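Local coordinates for AGR_C_1268p (Agrobacterium tumefaciens str. C58, PDB 2GHS), which probably acts as a metal-dependent gluconolactonase of the SMP-30/regucalcin family, binding one divalent cation per subunit, at residues Trp64-Leu73 with Val85-Leu95; Gly139-Leu147 with Gly318-Leu326. All coordinates share one frame; numbering follows the deposited sequence. Where two conformers were deposited one is given.

Contact 1 joins residues close in sequence, pairing strands within one four-stranded sheet and packing that sheet through Phe-66 against the first strand of the next. Contact 2 ties segment 139-147, with strand 134-141 of the following sheet, to the C-terminal tail, 171 residues further on. The pair thus illustrates two ways to hold a beta-propeller together, packing between neighbouring sheets and fastening of a chain end. Both are partly buried, but their chemistry differs: contact 1 is mainly apolar packing with antiparallel backbone bonds, whereas contact 2 has one direct backbone bond, a salt bridge and three bridging waters. They touch where Ala-94 packs on Gly-139.

Contact 1: residues Trp64-Leu73 with Val85-Leu95; sequences WWFNILEREL and VHALPFMGSAL
Leu-73 and His-86 form an antiparallel hydrogen-bonded pair (Leu-73 N to His-86 O and His-86 N to Leu-73 O, both 2.8 Å), whereas strand 64-67 runs almost antiparallel to strand 92-95, at 167°, with side chains between axes 6.6 Å apart. The Phe-66 ring occupies that interval. One face lies on the Gly-92/Ser-93 peptide, with Gly-92 C 3.5 Å above the plane, and Leu-73 CD1 covers the opposite face; Leu-88 CD1 and the backbone N of Leu-95 stand at the edge. Gly-92, lacking a side chain, admits the ring this closely. Beside the turn at 68-71, the extended selenomethionine Met-91 crosses Ile-68 at about a right angle and brings SE to 4.1 Å from Leu-69 CD2. A bend in the Arg-71 chain (chi3 -44°) turns NE to Leu-88 O at 3.2 Å, within the guanidinium plane, and a water links NH2 to the same oxygen. Arg-71 and Glu-72 together face Asn-67 in a G1 beta bulge, where Asn-67 ND2 donates to Glu-72 OE1, an oxygen also bonded to His-74. Ile-68 adjoins Glu-52, a predicted metal ligand, and Arg-135, predicted to bind substrate, so this packing of successive beta-propeller sheets borders the probable active site.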
# COMPACT_ATOMS: atom_id res chain seq x y z
N TRP A 64 -10.97 -2.68 -0.55
CA TRP A 64 -10.31 -3.86 -1.06
C TRP A 64 -8.91 -3.95 -0.44
O TRP A 64 -8.26 -2.92 -0.20
CB TRP A 64 -10.18 -3.75 -2.57
CG TRP A 64 -11.47 -3.70 -3.33
CD1 TRP A 64 -12.18 -2.59 -3.65
CD2 TRP A 64 -12.15 -4.80 -3.93
NE1 TRP A 64 -13.29 -2.94 -4.38
CE2 TRP A 64 -13.27 -4.30 -4.58
CE3 TRP A 64 -11.90 -6.18 -4.00
CZ2 TRP A 64 -14.17 -5.13 -5.27
CZ3 TRP A 64 -12.79 -7.00 -4.69
CH2 TRP A 64 -13.91 -6.47 -5.31
N TRP A 65 -8.44 -5.17 -0.16
CA TRP A 65 -7.03 -5.36 0.23
C TRP A 65 -6.63 -6.79 -0.07
O TRP A 65 -7.47 -7.61 -0.49
CB TRP A 65 -6.78 -5.02 1.71
CG TRP A 65 -7.48 -5.85 2.70
CD1 TRP A 65 -7.03 -7.01 3.26
CD2 TRP A 65 -8.75 -5.58 3.29
NE1 TRP A 65 -7.96 -7.48 4.16
CE2 TRP A 65 -9.02 -6.61 4.20
CE3 TRP A 65 -9.69 -4.55 3.13
CZ2 TRP A 65 -10.19 -6.67 4.94
CZ3 TRP A 65 -10.86 -4.60 3.89
CH2 TRP A 65 -11.09 -5.66 4.77
N PHE A 66 -5.34 -7.09 0.12
CA PHE A 66 -4.86 -8.42 -0.11
C PHE A 66 -4.37 -9.11 1.14
O PHE A 66 -3.94 -8.48 2.09
CB PHE A 66 -3.70 -8.39 -1.13
CG PHE A 66 -4.07 -7.87 -2.47
CD1 PHE A 66 -3.99 -6.50 -2.74
CD2 PHE A 66 -4.45 -8.74 -3.47
CE1 PHE A 66 -4.33 -6.01 -4.01
CE2 PHE A 66 -4.80 -8.27 -4.72
CZ PHE A 66 -4.75 -6.91 -4.99
N ASN A 67 -4.43 -10.44 1.10
CA ASN A 67 -3.68 -11.32 2.02
C ASN A 67 -2.61 -11.96 1.16
O ASN A 67 -2.86 -12.96 0.53
CB ASN A 67 -4.59 -12.33 2.66
CG ASN A 67 -3.95 -13.08 3.82
OD1 ASN A 67 -2.85 -12.75 4.23
ND2 ASN A 67 -4.66 -14.07 4.36
N ILE A 68 -1.44 -11.31 1.10
CA ILE A 68 -0.51 -11.56 -0.02
C ILE A 68 -0.13 -13.03 -0.12
O ILE A 68 -0.30 -13.66 -1.17
CB ILE A 68 0.79 -10.70 0.07
CG1 ILE A 68 0.50 -9.22 -0.11
CG2 ILE A 68 1.80 -11.16 -1.03
CD1 ILE A 68 1.76 -8.38 -0.06
N LEU A 69 0.40 -13.56 0.96
CA LEU A 69 1.00 -14.90 0.96
C LEU A 69 -0.04 -16.00 0.81
O LEU A 69 0.29 -17.07 0.39
CB LEU A 69 1.80 -15.12 2.25
CG LEU A 69 2.89 -14.06 2.53
CD1 LEU A 69 3.62 -14.33 3.84
CD2 LEU A 69 3.88 -14.00 1.38
N GLU A 70 -1.31 -15.72 1.11
CA GLU A 70 -2.39 -16.70 0.94
C GLU A 70 -3.19 -16.54 -0.37
O GLU A 70 -4.20 -17.23 -0.60
CB GLU A 70 -3.36 -16.64 2.12
CG GLU A 70 -2.70 -16.95 3.46
CD GLU A 70 -2.56 -18.44 3.76
OE1 GLU A 70 -2.56 -19.28 2.83
OE2 GLU A 70 -2.48 -18.77 4.96
N ARG A 71 -2.77 -15.60 -1.21
CA ARG A 71 -3.36 -15.42 -2.55
C ARG A 71 -4.85 -15.06 -2.46
O ARG A 71 -5.67 -15.67 -3.12
CB ARG A 71 -3.13 -16.64 -3.44
CG ARG A 71 -1.69 -17.04 -3.59
CD ARG A 71 -1.48 -18.15 -4.66
NE ARG A 71 -2.51 -19.16 -4.49
CZ ARG A 71 -2.47 -20.17 -3.64
NH1 ARG A 71 -1.36 -20.44 -3.00
NH2 ARG A 71 -3.52 -20.97 -3.50
N GLU A 72 -5.17 -14.13 -1.57
CA GLU A 72 -6.59 -13.68 -1.42
C GLU A 72 -6.76 -12.21 -1.68
O GLU A 72 -5.93 -11.41 -1.28
CB GLU A 72 -7.10 -13.95 -0.01
CG GLU A 72 -7.12 -15.40 0.38
CD GLU A 72 -7.32 -15.60 1.88
OE1 GLU A 72 -7.16 -14.66 2.73
OE2 GLU A 72 -7.64 -16.78 2.22
N LEU A 73 -7.87 -11.87 -2.32
CA LEU A 73 -8.30 -10.49 -2.50
C LEU A 73 -9.57 -10.34 -1.66
O LEU A 73 -10.58 -11.03 -1.91
CB LEU A 73 -8.65 -10.23 -3.98
CG LEU A 73 -9.31 -8.89 -4.36
CD1 LEU A 73 -8.47 -7.71 -3.97
CD2 LEU A 73 -9.57 -8.87 -5.84
N VAL A 85 -14.33 -12.95 0.19
CA VAL A 85 -12.91 -13.28 -0.04
C VAL A 85 -12.77 -14.00 -1.38
O VAL A 85 -13.47 -14.96 -1.65
CB VAL A 85 -12.33 -14.18 1.05
CG1 VAL A 85 -10.85 -14.36 0.78
CG2 VAL A 85 -12.60 -13.61 2.45
N HIS A 86 -11.87 -13.50 -2.21
CA HIS A 86 -11.72 -14.00 -3.58
C HIS A 86 -10.35 -14.67 -3.67
O HIS A 86 -9.36 -14.07 -3.34
CB HIS A 86 -11.79 -12.88 -4.60
CG HIS A 86 -13.03 -12.04 -4.50
ND1 HIS A 86 -14.22 -12.41 -5.08
CD2 HIS A 86 -13.27 -10.87 -3.85
CE1 HIS A 86 -15.14 -11.49 -4.82
NE2 HIS A 86 -14.59 -10.55 -4.07
N ALA A 87 -10.34 -15.91 -4.11
CA ALA A 87 -9.14 -16.71 -4.26
C ALA A 87 -8.44 -16.38 -5.58
O ALA A 87 -9.05 -16.41 -6.64
CB ALA A 87 -9.51 -18.16 -4.25
N LEU A 88 -7.13 -16.17 -5.50
CA LEU A 88 -6.34 -15.84 -6.68
C LEU A 88 -5.35 -16.95 -7.01
O LEU A 88 -4.87 -17.66 -6.10
CB LEU A 88 -5.54 -14.58 -6.37
CG LEU A 88 -6.29 -13.34 -5.92
CD1 LEU A 88 -5.32 -12.24 -5.54
CD2 LEU A 88 -7.24 -12.85 -7.02
N PRO A 89 -4.97 -17.08 -8.30
CA PRO A 89 -3.97 -18.05 -8.69
C PRO A 89 -2.54 -17.47 -8.57
O PRO A 89 -1.63 -18.06 -9.13
CB PRO A 89 -4.27 -18.26 -10.18
CG PRO A 89 -4.79 -16.92 -10.63
CD PRO A 89 -5.45 -16.27 -9.42
N PHE A 90 -2.36 -16.32 -7.90
CA PHE A 90 -1.10 -15.67 -7.76
C PHE A 90 -1.13 -14.83 -6.48
O PHE A 90 -2.21 -14.70 -5.84
CB PHE A 90 -0.72 -14.85 -9.01
CG PHE A 90 -1.82 -13.95 -9.53
CD1 PHE A 90 -2.44 -13.05 -8.72
CD2 PHE A 90 -2.24 -14.05 -10.85
CE1 PHE A 90 -3.47 -12.19 -9.20
CE2 PHE A 90 -3.23 -13.24 -11.33
CZ PHE A 90 -3.87 -12.32 -10.51
N MSE A 91 0.02 -14.27 -6.12
CA MSE A 91 0.10 -13.42 -4.95
C MSE A 91 -0.13 -11.99 -5.39
O MSE A 91 0.78 -11.30 -5.84
CB MSE A 91 1.46 -13.57 -4.21
CG MSE A 91 1.65 -14.93 -3.63
SE MSE A 91 3.31 -14.91 -2.58
CE MSE A 91 3.31 -16.64 -1.96
N GLY A 92 -1.37 -11.55 -5.31
CA GLY A 92 -1.66 -10.15 -5.63
C GLY A 92 -1.17 -9.26 -4.51
O GLY A 92 -1.30 -9.63 -3.34
N SER A 93 -0.66 -8.07 -4.86
CA SER A 93 -0.28 -7.08 -3.85
C SER A 93 -0.76 -5.65 -4.05
O SER A 93 -0.61 -4.85 -3.11
CB SER A 93 1.22 -7.05 -3.70
OG SER A 93 1.80 -6.56 -4.91
N ALA A 94 -1.30 -5.32 -5.23
CA ALA A 94 -1.84 -3.96 -5.47
C ALA A 94 -3.00 -4.02 -6.40
O ALA A 94 -3.05 -4.87 -7.29
CB ALA A 94 -0.82 -3.02 -6.03
N LEU A 95 -3.94 -3.10 -6.20
CA LEU A 95 -5.17 -3.05 -6.98
C LEU A 95 -5.44 -1.61 -7.44
O LEU A 95 -5.36 -0.69 -6.63
CB LEU A 95 -6.36 -3.53 -6.13
CG LEU A 95 -7.73 -3.74 -6.76
CD1 LEU A 95 -7.76 -5.01 -7.60
CD2 LEU A 95 -8.84 -3.81 -5.71
O HOH W 1 -2.81 -11.97 -2.78
O HOH W 2 -5.89 -19.40 -4.33

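Contact 2: residues Gly139-Leu147 with Gly318-Leu326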
# COMPACT_ATOMS: atom_id res chain seq x y z
N GLY A 139 2.39 -0.83 -4.06
CA GLY A 139 2.23 -0.07 -5.30
C GLY A 139 1.20 1.00 -5.08
O GLY A 139 0.42 0.94 -4.12
N ARG A 140 1.20 2.03 -5.93
CA ARG A 140 0.17 3.08 -5.83
C ARG A 140 0.01 3.78 -7.17
O ARG A 140 0.97 3.92 -7.91
CB ARG A 140 0.51 4.09 -4.72
CG ARG A 140 -0.73 4.94 -4.32
CD ARG A 140 -0.60 5.68 -3.04
NE ARG A 140 -0.27 4.79 -1.94
CZ ARG A 140 -1.14 4.00 -1.35
NH1 ARG A 140 -2.40 4.02 -1.73
NH2 ARG A 140 -0.75 3.17 -0.38
N MSE A 141 -1.21 4.24 -7.44
CA MSE A 141 -1.55 4.98 -8.65
C MSE A 141 -1.15 6.45 -8.58
O MSE A 141 -1.44 7.15 -7.60
CB MSE A 141 -3.06 4.88 -8.90
CG MSE A 141 -3.56 3.52 -9.33
SE MSE A 141 -2.74 3.00 -11.01
CE MSE A 141 -3.05 4.63 -11.99
N HIS A 142 -0.53 6.92 -9.66
CA HIS A 142 -0.21 8.31 -9.88
C HIS A 142 -1.42 8.94 -10.60
O HIS A 142 -2.07 8.28 -11.42
CB HIS A 142 1.10 8.40 -10.69
CG HIS A 142 1.53 9.81 -10.94
ND1 HIS A 142 1.06 10.56 -11.97
CD2 HIS A 142 2.32 10.63 -10.22
CE1 HIS A 142 1.54 11.78 -11.91
NE2 HIS A 142 2.33 11.85 -10.84
N PRO A 143 -1.72 10.23 -10.33
CA PRO A 143 -2.87 10.85 -10.99
C PRO A 143 -2.88 10.92 -12.54
O PRO A 143 -3.95 11.12 -13.14
CB PRO A 143 -2.96 12.23 -10.35
CG PRO A 143 -1.83 12.40 -9.58
CD PRO A 143 -1.14 11.10 -9.32
N SER A 144 -1.73 10.74 -13.17
CA SER A 144 -1.64 10.64 -14.63
C SER A 144 -2.28 9.35 -15.17
O SER A 144 -2.48 9.22 -16.38
CB SER A 144 -0.18 10.65 -15.05
OG SER A 144 0.47 9.48 -14.56
N GLY A 145 -2.56 8.37 -14.30
CA GLY A 145 -3.09 7.10 -14.74
C GLY A 145 -2.06 6.01 -14.85
O GLY A 145 -2.38 4.90 -15.31
N ALA A 146 -0.83 6.32 -14.48
CA ALA A 146 0.26 5.33 -14.41
C ALA A 146 0.41 4.79 -12.99
O ALA A 146 0.18 5.49 -11.98
CB ALA A 146 1.55 5.98 -14.83
N LEU A 147 0.77 3.50 -12.93
CA LEU A 147 0.99 2.80 -11.65
C LEU A 147 2.48 2.84 -11.35
O LEU A 147 3.29 2.65 -12.24
CB LEU A 147 0.56 1.32 -11.83
CG LEU A 147 0.87 0.36 -10.66
CD1 LEU A 147 -0.02 0.69 -9.45
CD2 LEU A 147 0.65 -1.14 -11.10
N GLY A 318 -8.37 13.13 3.03
CA GLY A 318 -7.75 12.34 1.99
C GLY A 318 -8.19 12.64 0.57
O GLY A 318 -8.82 13.66 0.28
N ARG A 319 -7.80 11.73 -0.33
CA ARG A 319 -8.21 11.78 -1.73
C ARG A 319 -8.35 10.36 -2.23
O ARG A 319 -7.59 9.47 -1.85
CB ARG A 319 -7.19 12.50 -2.60
CG ARG A 319 -5.77 12.15 -2.33
CD ARG A 319 -4.81 12.75 -3.42
NE ARG A 319 -3.72 13.47 -2.77
CZ ARG A 319 -2.43 13.12 -2.78
NH1 ARG A 319 -1.99 12.07 -3.46
NH2 ARG A 319 -1.57 13.87 -2.09
N PHE A 320 -9.34 10.16 -3.09
CA PHE A 320 -9.52 8.86 -3.66
C PHE A 320 -8.43 8.58 -4.68
O PHE A 320 -7.87 9.48 -5.28
CB PHE A 320 -10.88 8.74 -4.32
CG PHE A 320 -12.06 8.94 -3.36
CD1 PHE A 320 -12.21 8.13 -2.25
CD2 PHE A 320 -13.02 9.90 -3.60
CE1 PHE A 320 -13.27 8.29 -1.39
CE2 PHE A 320 -14.11 10.05 -2.75
CZ PHE A 320 -14.21 9.22 -1.63
N GLU A 321 -8.11 7.29 -4.81
CA GLU A 321 -7.03 6.86 -5.65
C GLU A 321 -7.37 7.08 -7.12
O GLU A 321 -8.52 6.90 -7.52
CB GLU A 321 -6.73 5.37 -5.36
CG GLU A 321 -6.18 5.11 -3.94
CD GLU A 321 -4.80 5.75 -3.63
OE1 GLU A 321 -3.94 5.80 -4.50
OE2 GLU A 321 -4.56 6.24 -2.50
N PRO A 322 -6.40 7.51 -7.91
CA PRO A 322 -6.61 7.63 -9.34
C PRO A 322 -6.92 6.32 -10.02
O PRO A 322 -6.52 5.26 -9.53
CB PRO A 322 -5.25 8.12 -9.87
CG PRO A 322 -4.62 8.74 -8.71
CD PRO A 322 -5.05 7.97 -7.53
N LEU A 323 -7.53 6.42 -11.20
CA LEU A 323 -7.82 5.27 -12.05
C LEU A 323 -6.64 4.96 -12.96
O LEU A 323 -5.98 5.87 -13.48
CB LEU A 323 -9.05 5.52 -12.92
CG LEU A 323 -10.39 5.78 -12.30
CD1 LEU A 323 -11.48 5.55 -13.36
CD2 LEU A 323 -10.62 4.92 -11.15
N TYR A 324 -6.40 3.67 -13.19
CA TYR A 324 -5.44 3.25 -14.19
C TYR A 324 -6.03 3.40 -15.58
O TYR A 324 -7.13 2.93 -15.84
CB TYR A 324 -5.04 1.81 -13.98
CG TYR A 324 -4.03 1.28 -14.98
CD1 TYR A 324 -2.67 1.62 -14.92
CD2 TYR A 324 -4.43 0.41 -16.00
CE1 TYR A 324 -1.77 1.12 -15.84
CE2 TYR A 324 -3.52 -0.10 -16.90
CZ TYR A 324 -2.19 0.25 -16.83
OH TYR A 324 -1.26 -0.27 -17.68
N ARG A 325 -5.27 4.06 -16.46
CA ARG A 325 -5.68 4.27 -17.86
C ARG A 325 -5.11 3.21 -18.79
O ARG A 325 -3.92 3.09 -18.96
CB ARG A 325 -5.29 5.70 -18.29
CG ARG A 325 -5.97 6.76 -17.43
CD ARG A 325 -5.60 8.24 -17.69
NE ARG A 325 -5.94 8.69 -19.02
CZ ARG A 325 -7.10 9.26 -19.37
NH1 ARG A 325 -8.07 9.48 -18.48
NH2 ARG A 325 -7.29 9.63 -20.61
N LEU A 326 -5.99 2.46 -19.42
CA LEU A 326 -5.58 1.46 -20.39
C LEU A 326 -5.01 2.10 -21.66
O LEU A 326 -5.30 3.26 -21.98
CB LEU A 326 -6.77 0.61 -20.81
CG LEU A 326 -7.29 -0.43 -19.83
CD1 LEU A 326 -8.63 -1.03 -20.31
CD2 LEU A 326 -6.25 -1.51 -19.63
OXT LEU A 326 -4.24 1.44 -22.38
O HOH W 3 -2.21 7.98 -5.22
O HOH W 4 -3.52 3.31 -5.63
O HOH W 5 -1.83 4.17 -17.86
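The Tyr-324 ring is met at its edge by SE of selenomethionine Met-141, 5.4 Å from the ring centroid, and by the backbone N of Leu-147, while Gly-145 O approaches obliquely, 3.3 Å from Tyr-324 CD1. This is a Met-aromatic contact of the edge type. The guanidinium of Arg-140 has the Glu-321 carboxyl carbon at its edge, but the two planar groups are turned 61° apart. The salt bridge from Arg-140 NH1 to Glu-321 OE2, at 3.2 Å, is a weak, bent hydrogen bond. On the His-142 ring, Pro-143 CD lies over the centre of one face.

Met-141 points its CB at the tail, beside Pro-322 CD, and bends at chi2 (-62°) and chi3 (-48°) bring CE to 3.5 Å from Leu-323 O. Pro-322 in turn sets its CG 3.6 Å from Pro-143 CA. Polar anchors flank this apolar middle. Arg-325 N gives a nearly straight bond to a lone pair of Gly-145 O, and a water bridges that oxygen to Arg-325 O; Gly-145 CA also makes a CA-H...O contact with Leu-323 O, at 3.4 Å. On the Glu-321 side, two waters converge on OE1, one from Met-141 N and one from Met-141 O, so that the carboxylate is tied to the strand backbone as well as to Arg-140.

The type I turn 142-145 follows strand 134-141, and the tail passes across it. Arg-140 NE is held by Ile-184 O of strand 170-186, and His-142 NE2 by Gly-190 O in the loop before strand 192-197. Tyr-324 OH bonds to His-124 of strand 121-125 and to Gly-169 before strand 170-186, and its backbone bonds to Lys-97 of strand 92-99. With the Met-141 and Gly-145 contacts, these bonds make the C-terminal tail bridge successive sheets of the propeller.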